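Aminopeptidase N (Francisella tularensis subsp. tularensis, PDB 5DLL) is a zinc-dependent M1-family metallopeptidase that removes N-terminal amino acids, preferably alanine, from peptides and is thought to degrade peptides left by intracellular protein turnover. Local coordinates at residues A[613-621]-A[632-643]; A[752-763]-A[782-793]. One frame throughout, in Å; residues are numbered along the deposited sequence.

Contacts 1 and 2 both belong to the helical C-terminal region of the enzyme, which matches an ARM-repeat family, and their centres lie about 18 Å apart. Contact 1 closes in sequence before contact 2 opens, yet the two meet in space through F791 and L792: E617 CB comes within 3.4 Å of F791 CD2, and V633 CG2 lies 4.0 Å from L792 CD1. V633 CG1 also reaches the F791 ring, which therefore touches both segments of contact 1. The centres of contacts 1 and 2 are about 27 and 26 Å from the centre of the chain, and neither contact includes the zinc ligands H309, H313 and E332.

Contact 1. Residues A[613-621]-A[632-643]; sequences LIPIESTIA and IVLSRKNVVNQL
R636 leaves its helix with CG anti to the backbone N (chi1 -172°) and stays extended through to NE, a shape that carries the guanidinium across to the turn preceding helix 617-621. In E617, CG lies beside the backbone N, opposite the carbonyl carbon (chi1 -58°), and the chain bends at chi2, so that its carboxylate folds over the arginine. Two successive backbone carbonyls are gripped at the guanidinium edge: R636 NH2 donates to I614 O at 2.7 Å, and R636 NE donates to P615 O at the same 2.7 Å. Both acceptors lie close to the guanidinium plane, although each nitrogen sits above the plane of the carbonyl it meets. Over one face, E617 OE1 is 3.5 Å from R636 NH1; the oxygen is well out of plane, making this a salt bridge of charges without a directed N-H. V640 CG2 lies over the opposite face, offset toward the rim. In this helical, ARM-repeat-like region, the contact joins a loop and short helix to helix 629-646, the two segment axes being inclined at 121°. Apolar groups extend it to both ends. I614 CG1 packs 3.8 Å from V640 CG2, while I614 and L643 reach tip to tip, with Y683 of helix 668-685 touching both. Toward the other end, I632 CG2 lies 3.6 Å from E617 CB, and I632 CD1 abuts A621 CB at 3.8 Å.

Contact 2. Residues A[752-763]-A[782-793]; sequences AQISHESALDIV and SLIGGFGANFLQ
N790 and the backbone of 752-754 tie the loop after helix 741-752 to the junction between helices 777-788 and 791-794 in the ARM-repeat-like C-terminal region. The segments of helices 759-767 and 777-788 run nearly antiparallel, at 167°, and N790 N-caps helix 791-794. From N790 CB, which lies 3.5 Å from A752 O, the CB-CG bond points directly opposite the backbone N (chi1 -180°), into the turn after helix 741-752. N790 CG lies 3.6 Å from A752 O, with I754 O a little farther. At the tip, ND2 donates to two carbonyls. Its bond to A752 O is 2.9 Å and almost straight, at 174°, with the acceptor in the amide plane; the bond to I754 O is 2.8 Å and more bent, and there ND2 stands above the carbonyl plane. OD1 instead accepts a weak capping bond from Q793 N. The two donor bonds, with the weak capping bond, are consistent with this orientation of the amide. Beside it, A752 CB packs on the backbone of 783-787, including G786 C. F787 has A752 O near its ring edge, while L760 CD1 approaches F787 CZ to 3.7 Å and V763 CG2 meets F787 CD1. V763 CG1 slides past L783 CG, and F804 of helix 800-815 touches both L760 and V763. At the outer margin, Q753 NE2 makes a weak, strongly bent bond to G786 O.

Contact 1. Residues A[613-621]-A[632-643]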
loop_
_atom_site.group_PDB
_atom_site.type_symbol
_atom_site.label_atom_id
_atom_site.label_comp_id
_atom_site.label_asym_id
_atom_site.label_seq_id
_atom_site.Cartn_x
_atom_site.Cartn_y
_atom_site.Cartn_z
ATOM N N LEU A 613 14.348 15.626 -10.462
ATOM C CA LEU A 613 13.837 16.310 -9.276
ATOM C C LEU A 613 14.780 16.045 -8.106
ATOM O O LEU A 613 15.002 14.894 -7.729
ATOM C CB LEU A 613 12.409 15.860 -8.955
ATOM C CG LEU A 613 11.529 16.839 -8.166
ATOM C CD1 LEU A 613 11.550 18.242 -8.766
ATOM C CD2 LEU A 613 10.102 16.311 -8.099
ATOM N N ILE A 614 15.340 17.121 -7.554
ATOM C CA ILE A 614 16.306 17.038 -6.453
ATOM C C ILE A 614 15.607 16.470 -5.206
ATOM O O ILE A 614 14.484 16.883 -4.893
ATOM C CB ILE A 614 16.918 18.435 -6.145
ATOM C CG1 ILE A 614 17.722 18.958 -7.343
ATOM C CG2 ILE A 614 17.820 18.404 -4.917
ATOM C CD1 ILE A 614 19.073 18.299 -7.535
ATOM N N PRO A 615 16.259 15.518 -4.495
ATOM C CA PRO A 615 15.621 14.920 -3.314
ATOM C C PRO A 615 15.071 15.969 -2.353
ATOM O O PRO A 615 15.768 16.935 -2.029
ATOM C CB PRO A 615 16.759 14.144 -2.640
ATOM C CG PRO A 615 17.744 13.870 -3.716
ATOM C CD PRO A 615 17.588 14.933 -4.766
ATOM N N ILE A 616 13.825 15.790 -1.921
ATOM C CA ILE A 616 13.227 16.690 -0.937
ATOM C C ILE A 616 13.979 16.644 0.399
ATOM O O ILE A 616 14.712 15.692 0.695
ATOM C CB ILE A 616 11.715 16.428 -0.725
ATOM C CG1 ILE A 616 11.445 14.964 -0.357
ATOM C CG2 ILE A 616 10.935 16.821 -1.973
ATOM C CD1 ILE A 616 10.075 14.735 0.243
ATOM N N GLU A 617 13.775 17.684 1.199
ATOM C CA GLU A 617 14.599 17.943 2.376
ATOM C C GLU A 617 14.484 16.841 3.433
ATOM O O GLU A 617 15.477 16.483 4.076
ATOM C CB GLU A 617 14.244 19.307 2.979
ATOM C CG GLU A 617 14.405 20.479 2.013
ATOM C CD GLU A 617 13.109 20.868 1.312
ATOM O OE1 GLU A 617 12.907 20.475 0.141
ATOM O OE2 GLU A 617 12.284 21.561 1.940
ATOM N N SER A 618 13.278 16.301 3.596
ATOM C CA SER A 618 13.033 15.215 4.549
ATOM C C SER A 618 13.794 13.936 4.186
ATOM O O SER A 618 14.199 13.178 5.069
ATOM C CB SER A 618 11.530 14.928 4.659
ATOM O OG SER A 618 10.922 14.836 3.382
ATOM N N THR A 619 13.990 13.706 2.888
ATOM C CA THR A 619 14.760 12.558 2.413
ATOM C C THR A 619 16.243 12.742 2.715
ATOM O O THR A 619 16.896 11.828 3.220
ATOM C CB THR A 619 14.578 12.340 0.899
ATOM O OG1 THR A 619 13.182 12.209 0.599
ATOM C CG2 THR A 619 15.320 11.087 0.438
ATOM N N ILE A 620 16.768 13.926 2.418
ATOM C CA ILE A 620 18.168 14.237 2.718
ATOM C C ILE A 620 18.441 14.118 4.223
ATOM O O ILE A 620 19.493 13.619 4.637
ATOM C CB ILE A 620 18.553 15.648 2.220
ATOM C CG1 ILE A 620 18.497 15.703 0.688
ATOM C CG2 ILE A 620 19.948 16.034 2.704
ATOM C CD1 ILE A 620 18.413 17.105 0.126
ATOM N N ALA A 621 17.478 14.563 5.029
ATOM C CA ALA A 621 17.571 14.482 6.491
ATOM C C ALA A 621 17.736 13.052 7.027
ATOM O O ALA A 621 18.307 12.854 8.098
ATOM C CB ALA A 621 16.351 15.135 7.120
ATOM N N ILE A 632 20.234 22.028 5.629
ATOM C CA ILE A 632 19.587 21.329 4.522
ATOM C C ILE A 632 18.862 22.297 3.580
ATOM O O ILE A 632 19.194 22.362 2.397
ATOM C CB ILE A 632 18.626 20.229 5.030
ATOM C CG1 ILE A 632 19.432 19.062 5.607
ATOM C CG2 ILE A 632 17.721 19.725 3.911
ATOM C CD1 ILE A 632 18.596 18.042 6.357
ATOM N N VAL A 633 17.896 23.057 4.097
ATOM C CA VAL A 633 17.063 23.910 3.231
ATOM C C VAL A 633 17.885 24.909 2.410
ATOM O O VAL A 633 17.643 25.064 1.219
ATOM C CB VAL A 633 15.928 24.662 3.989
ATOM C CG1 VAL A 633 14.996 23.684 4.698
ATOM C CG2 VAL A 633 16.483 25.691 4.964
ATOM N N LEU A 634 18.861 25.563 3.034
ATOM C CA LEU A 634 19.640 26.602 2.354
ATOM C C LEU A 634 20.526 26.012 1.251
ATOM O O LEU A 634 20.683 26.606 0.180
ATOM C CB LEU A 634 20.495 27.383 3.362
ATOM C CG LEU A 634 19.724 28.166 4.437
ATOM C CD1 LEU A 634 20.664 28.659 5.533
ATOM C CD2 LEU A 634 18.944 29.323 3.826
ATOM N N SER A 635 21.095 24.840 1.521
ATOM C CA SER A 635 21.959 24.160 0.568
ATOM C C SER A 635 21.176 23.622 -0.632
ATOM O O SER A 635 21.666 23.662 -1.757
ATOM C CB SER A 635 22.696 23.018 1.266
ATOM O OG SER A 635 23.569 22.351 0.376
ATOM N N ARG A 636 19.967 23.115 -0.387
ATOM C CA ARG A 636 19.095 22.615 -1.456
ATOM C C ARG A 636 18.526 23.748 -2.295
ATOM O O ARG A 636 18.396 23.622 -3.510
ATOM C CB ARG A 636 17.946 21.770 -0.887
ATOM C CG ARG A 636 17.119 21.060 -1.951
ATOM C CD ARG A 636 15.981 20.253 -1.352
ATOM N NE ARG A 636 15.208 19.535 -2.369
ATOM C CZ ARG A 636 14.259 20.071 -3.138
ATOM N NH1 ARG A 636 13.943 21.361 -3.045
ATOM N NH2 ARG A 636 13.619 19.307 -4.019
ATOM N N LYS A 637 18.173 24.849 -1.645
ATOM C CA LYS A 637 17.693 26.025 -2.356
ATOM C C LYS A 637 18.790 26.528 -3.294
ATOM O O LYS A 637 18.505 26.963 -4.409
ATOM C CB LYS A 637 17.282 27.113 -1.361
ATOM C CG LYS A 637 16.492 28.265 -1.958
ATOM C CD LYS A 637 15.957 29.171 -0.857
ATOM C CE LYS A 637 15.378 30.463 -1.415
ATOM N NZ LYS A 637 14.269 30.218 -2.380
ATOM N N ASN A 638 20.040 26.435 -2.839
ATOM C CA ASN A 638 21.197 26.891 -3.607
ATOM C C ASN A 638 21.410 26.102 -4.889
ATOM O O ASN A 638 21.537 26.696 -5.958
ATOM C CB ASN A 638 22.466 26.835 -2.756
ATOM C CG ASN A 638 23.656 27.472 -3.443
ATOM O OD1 ASN A 638 23.539 28.533 -4.057
ATOM N ND2 ASN A 638 24.812 26.829 -3.342
ATOM N N VAL A 639 21.450 24.775 -4.793
ATOM C CA VAL A 639 21.672 23.946 -5.984
ATOM C C VAL A 639 20.481 23.974 -6.942
ATOM O O VAL A 639 20.667 23.987 -8.161
ATOM C CB VAL A 639 22.040 22.481 -5.652
ATOM C CG1 VAL A 639 23.228 22.433 -4.701
ATOM C CG2 VAL A 639 20.855 21.714 -5.087
ATOM N N VAL A 640 19.267 23.990 -6.393
ATOM C CA VAL A 640 18.057 24.043 -7.216
ATOM C C VAL A 640 18.001 25.367 -7.978
ATOM O O VAL A 640 17.601 25.394 -9.143
ATOM C CB VAL A 640 16.773 23.800 -6.376
ATOM C CG1 VAL A 640 15.520 24.304 -7.086
ATOM C CG2 VAL A 640 16.635 22.316 -6.052
ATOM N N ASN A 641 18.416 26.452 -7.327
ATOM C CA ASN A 641 18.503 27.758 -7.984
ATOM C C ASN A 641 19.557 27.797 -9.099
ATOM O O ASN A 641 19.346 28.438 -10.129
ATOM C CB ASN A 641 18.793 28.865 -6.964
ATOM C CG ASN A 641 19.231 30.162 -7.622
ATOM O OD1 ASN A 641 20.420 30.489 -7.641
ATOM N ND2 ASN A 641 18.278 30.887 -8.196
ATOM N N GLN A 642 20.687 27.124 -8.891
ATOM C CA GLN A 642 21.739 27.070 -9.903
ATOM C C GLN A 642 21.267 26.349 -11.168
ATOM O O GLN A 642 21.364 26.894 -12.267
ATOM C CB GLN A 642 23.010 26.420 -9.347
ATOM C CG GLN A 642 23.802 27.337 -8.425
ATOM C CD GLN A 642 25.174 26.791 -8.068
ATOM O OE1 GLN A 642 25.815 26.110 -8.868
ATOM N NE2 GLN A 642 25.640 27.102 -6.860
ATOM N N LEU A 643 20.740 25.140 -11.003
ATOM C CA LEU A 643 20.209 24.362 -12.129
ATOM C C LEU A 643 19.140 25.134 -12.894
ATOM O O LEU A 643 19.108 25.113 -14.124
ATOM C CB LEU A 643 19.604 23.051 -11.637
ATOM C CG LEU A 643 20.567 22.027 -11.036
ATOM C CD1 LEU A 643 19.797 21.012 -10.204
ATOM C CD2 LEU A 643 21.362 21.336 -12.133
#

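Contact 2. Residues A[752-763]-A[782-793]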
loop_
_atom_site.group_PDB
_atom_site.type_symbol
_atom_site.label_atom_id
_atom_site.label_comp_id
_atom_site.label_asym_id
_atom_site.label_seq_id
_atom_site.Cartn_x
_atom_site.Cartn_y
_atom_site.Cartn_z
ATOM N N ALA A 752 -1.181 24.772 2.438
ATOM C CA ALA A 752 -0.377 24.256 3.551
ATOM C C ALA A 752 1.087 24.043 3.173
ATOM O O ALA A 752 1.975 24.185 4.016
ATOM C CB ALA A 752 -0.971 22.954 4.070
ATOM N N GLN A 753 1.326 23.705 1.908
ATOM C CA GLN A 753 2.665 23.399 1.408
ATOM C C GLN A 753 3.424 24.615 0.858
ATOM O O GLN A 753 4.539 24.461 0.360
ATOM C CB GLN A 753 2.566 22.329 0.315
ATOM C CG GLN A 753 1.916 21.024 0.765
ATOM C CD GLN A 753 2.910 19.962 1.190
ATOM O OE1 GLN A 753 3.875 19.674 0.480
ATOM N NE2 GLN A 753 2.666 19.354 2.345
ATOM N N ILE A 754 2.841 25.813 0.946
ATOM C CA ILE A 754 3.503 27.034 0.463
ATOM C C ILE A 754 4.869 27.206 1.118
ATOM O O ILE A 754 4.985 27.129 2.340
ATOM C CB ILE A 754 2.663 28.300 0.752
ATOM C CG1 ILE A 754 1.431 28.347 -0.157
ATOM C CG2 ILE A 754 3.488 29.568 0.547
ATOM C CD1 ILE A 754 0.344 29.284 0.330
ATOM N N SER A 755 5.892 27.440 0.298
ATOM C CA SER A 755 7.240 27.724 0.786
ATOM C C SER A 755 7.414 29.226 0.929
ATOM O O SER A 755 7.978 29.884 0.056
ATOM C CB SER A 755 8.291 27.165 -0.176
ATOM O OG SER A 755 8.283 25.751 -0.165
ATOM N N HIS A 756 6.906 29.767 2.030
ATOM C CA HIS A 756 6.983 31.200 2.296
ATOM C C HIS A 756 6.688 31.486 3.764
ATOM O O HIS A 756 5.930 30.758 4.403
ATOM C CB HIS A 756 6.002 31.969 1.401
ATOM C CG HIS A 756 6.182 33.456 1.447
ATOM N ND1 HIS A 756 5.199 34.313 1.896
ATOM C CD2 HIS A 756 7.238 34.236 1.114
ATOM C CE1 HIS A 756 5.640 35.557 1.830
ATOM N NE2 HIS A 756 6.874 35.538 1.360
ATOM N N GLU A 757 7.285 32.560 4.280
ATOM C CA GLU A 757 7.128 32.972 5.681
ATOM C C GLU A 757 5.682 32.855 6.164
ATOM O O GLU A 757 5.419 32.309 7.236
ATOM C CB GLU A 757 7.597 34.423 5.869
ATOM C CG GLU A 757 9.077 34.665 5.611
ATOM C CD GLU A 757 9.460 36.127 5.748
ATOM O OE1 GLU A 757 9.429 36.646 6.884
ATOM O OE2 GLU A 757 9.800 36.758 4.723
ATOM N N SER A 758 4.751 33.346 5.350
ATOM C CA SER A 758 3.347 33.472 5.744
ATOM C C SER A 758 2.527 32.183 5.642
ATOM O O SER A 758 1.300 32.236 5.710
ATOM C CB SER A 758 2.673 34.559 4.898
ATOM O OG SER A 758 2.575 34.155 3.542
ATOM N N ALA A 759 3.190 31.037 5.487
ATOM C CA ALA A 759 2.504 29.745 5.370
ATOM C C ALA A 759 1.651 29.440 6.599
ATOM O O ALA A 759 0.494 29.034 6.480
ATOM C CB ALA A 759 3.518 28.631 5.145
ATOM N N LEU A 760 2.227 29.652 7.779
ATOM C CA LEU A 760 1.532 29.387 9.036
ATOM C C LEU A 760 0.329 30.306 9.226
ATOM O O LEU A 760 -0.744 29.849 9.616
ATOM C CB LEU A 760 2.499 29.535 10.210
ATOM C CG LEU A 760 1.970 29.188 11.602
ATOM C CD1 LEU A 760 1.245 27.849 11.614
ATOM C CD2 LEU A 760 3.122 29.195 12.596
ATOM N N ASP A 761 0.511 31.594 8.946
ATOM C CA ASP A 761 -0.581 32.569 9.016
ATOM C C ASP A 761 -1.765 32.148 8.154
ATOM O O ASP A 761 -2.917 32.251 8.573
ATOM C CB ASP A 761 -0.103 33.945 8.549
ATOM C CG ASP A 761 0.921 34.553 9.479
ATOM O OD1 ASP A 761 0.627 34.675 10.689
ATOM O OD2 ASP A 761 2.017 34.912 8.995
ATOM N N ILE A 762 -1.467 31.674 6.948
ATOM C CA ILE A 762 -2.495 31.273 5.994
ATOM C C ILE A 762 -3.255 30.059 6.515
ATOM O O ILE A 762 -4.483 30.021 6.450
ATOM C CB ILE A 762 -1.893 30.971 4.600
ATOM C CG1 ILE A 762 -1.332 32.254 3.976
ATOM C CG2 ILE A 762 -2.941 30.376 3.664
ATOM C CD1 ILE A 762 -0.271 32.005 2.927
ATOM N N VAL A 763 -2.517 29.084 7.038
ATOM C CA VAL A 763 -3.111 27.865 7.600
ATOM C C VAL A 763 -4.028 28.179 8.792
ATOM O O VAL A 763 -5.065 27.526 8.974
ATOM C CB VAL A 763 -2.018 26.853 8.017
ATOM C CG1 VAL A 763 -2.614 25.677 8.779
ATOM C CG2 VAL A 763 -1.265 26.352 6.791
ATOM N N SER A 782 -5.316 17.000 5.153
ATOM C CA SER A 782 -5.005 17.987 4.130
ATOM C C SER A 782 -4.307 19.199 4.726
ATOM O O SER A 782 -3.170 19.497 4.365
ATOM C CB SER A 782 -6.279 18.433 3.411
ATOM O OG SER A 782 -6.877 17.342 2.737
ATOM N N LEU A 783 -4.986 19.888 5.641
ATOM C CA LEU A 783 -4.487 21.155 6.166
ATOM C C LEU A 783 -3.391 20.967 7.212
ATOM O O LEU A 783 -2.305 21.536 7.080
ATOM C CB LEU A 783 -5.627 21.984 6.761
ATOM C CG LEU A 783 -5.230 23.407 7.182
ATOM C CD1 LEU A 783 -4.836 24.238 5.969
ATOM C CD2 LEU A 783 -6.355 24.077 7.954
ATOM N N ILE A 784 -3.678 20.179 8.248
ATOM C CA ILE A 784 -2.754 20.035 9.374
ATOM C C ILE A 784 -1.616 19.070 9.031
ATOM O O ILE A 784 -0.444 19.390 9.236
ATOM C CB ILE A 784 -3.473 19.572 10.661
ATOM C CG1 ILE A 784 -4.665 20.492 10.992
ATOM C CG2 ILE A 784 -2.492 19.507 11.830
ATOM C CD1 ILE A 784 -4.335 21.968 11.094
ATOM N N GLY A 785 -1.962 17.895 8.507
ATOM C CA GLY A 785 -0.966 16.923 8.048
ATOM C C GLY A 785 -0.146 17.448 6.882
ATOM O O GLY A 785 1.031 17.118 6.744
ATOM N N GLY A 786 -0.778 18.264 6.041
ATOM C CA GLY A 786 -0.093 18.956 4.957
ATOM C C GLY A 786 0.894 20.003 5.439
ATOM O O GLY A 786 1.931 20.206 4.815
ATOM N N PHE A 787 0.577 20.677 6.543
ATOM C CA PHE A 787 1.498 21.650 7.129
ATOM C C PHE A 787 2.651 20.958 7.847
ATOM O O PHE A 787 3.778 21.449 7.830
ATOM C CB PHE A 787 0.784 22.599 8.091
ATOM C CG PHE A 787 1.698 23.632 8.686
ATOM C CD1 PHE A 787 2.162 24.689 7.914
ATOM C CD2 PHE A 787 2.123 23.532 10.004
ATOM C CE1 PHE A 787 3.021 25.636 8.447
ATOM C CE2 PHE A 787 2.979 24.476 10.544
ATOM C CZ PHE A 787 3.430 25.529 9.765
ATOM N N GLY A 788 2.369 19.820 8.474
ATOM C CA GLY A 788 3.408 19.010 9.109
ATOM C C GLY A 788 4.413 18.431 8.124
ATOM O O GLY A 788 5.542 18.122 8.506
ATOM N N ALA A 789 3.998 18.278 6.866
ATOM C CA ALA A 789 4.877 17.804 5.786
ATOM C C ALA A 789 5.579 18.940 5.025
ATOM O O ALA A 789 6.428 18.676 4.176
ATOM C CB ALA A 789 4.089 16.939 4.814
ATOM N N ASN A 790 5.207 20.188 5.316
ATOM C CA ASN A 790 5.892 21.373 4.795
ATOM C C ASN A 790 7.157 21.607 5.616
ATOM O O ASN A 790 7.115 22.260 6.658
ATOM C CB ASN A 790 4.957 22.594 4.866
ATOM C CG ASN A 790 5.592 23.874 4.336
ATOM O OD1 ASN A 790 6.812 24.023 4.309
ATOM N ND2 ASN A 790 4.753 24.818 3.929
ATOM N N PHE A 791 8.277 21.083 5.125
ATOM C CA PHE A 791 9.513 20.963 5.909
ATOM C C PHE A 791 10.031 22.279 6.502
ATOM O O PHE A 791 10.111 22.411 7.719
ATOM C CB PHE A 791 10.608 20.305 5.067
ATOM C CG PHE A 791 11.771 19.799 5.869
ATOM C CD1 PHE A 791 11.668 18.614 6.591
ATOM C CD2 PHE A 791 12.974 20.493 5.892
ATOM C CE1 PHE A 791 12.741 18.136 7.331
ATOM C CE2 PHE A 791 14.052 20.018 6.622
ATOM C CZ PHE A 791 13.935 18.838 7.346
ATOM N N LEU A 792 10.375 23.241 5.649
ATOM C CA LEU A 792 10.955 24.513 6.102
ATOM C C LEU A 792 10.085 25.257 7.127
ATOM O O LEU A 792 10.592 25.749 8.142
ATOM C CB LEU A 792 11.226 25.424 4.896
ATOM C CG LEU A 792 11.656 26.874 5.162
ATOM C CD1 LEU A 792 12.842 26.956 6.117
ATOM C CD2 LEU A 792 11.967 27.572 3.844
ATOM N N GLN A 793 8.781 25.319 6.860
ATOM C CA GLN A 793 7.856 26.161 7.628
ATOM C C GLN A 793 7.366 25.533 8.938
ATOM O O GLN A 793 7.189 26.234 9.941
ATOM C CB GLN A 793 6.661 26.552 6.750
ATOM C CG GLN A 793 7.044 27.369 5.522
ATOM C CD GLN A 793 7.749 28.665 5.881
ATOM O OE1 GLN A 793 7.385 29.335 6.847
ATOM N NE2 GLN A 793 8.761 29.026 5.105
#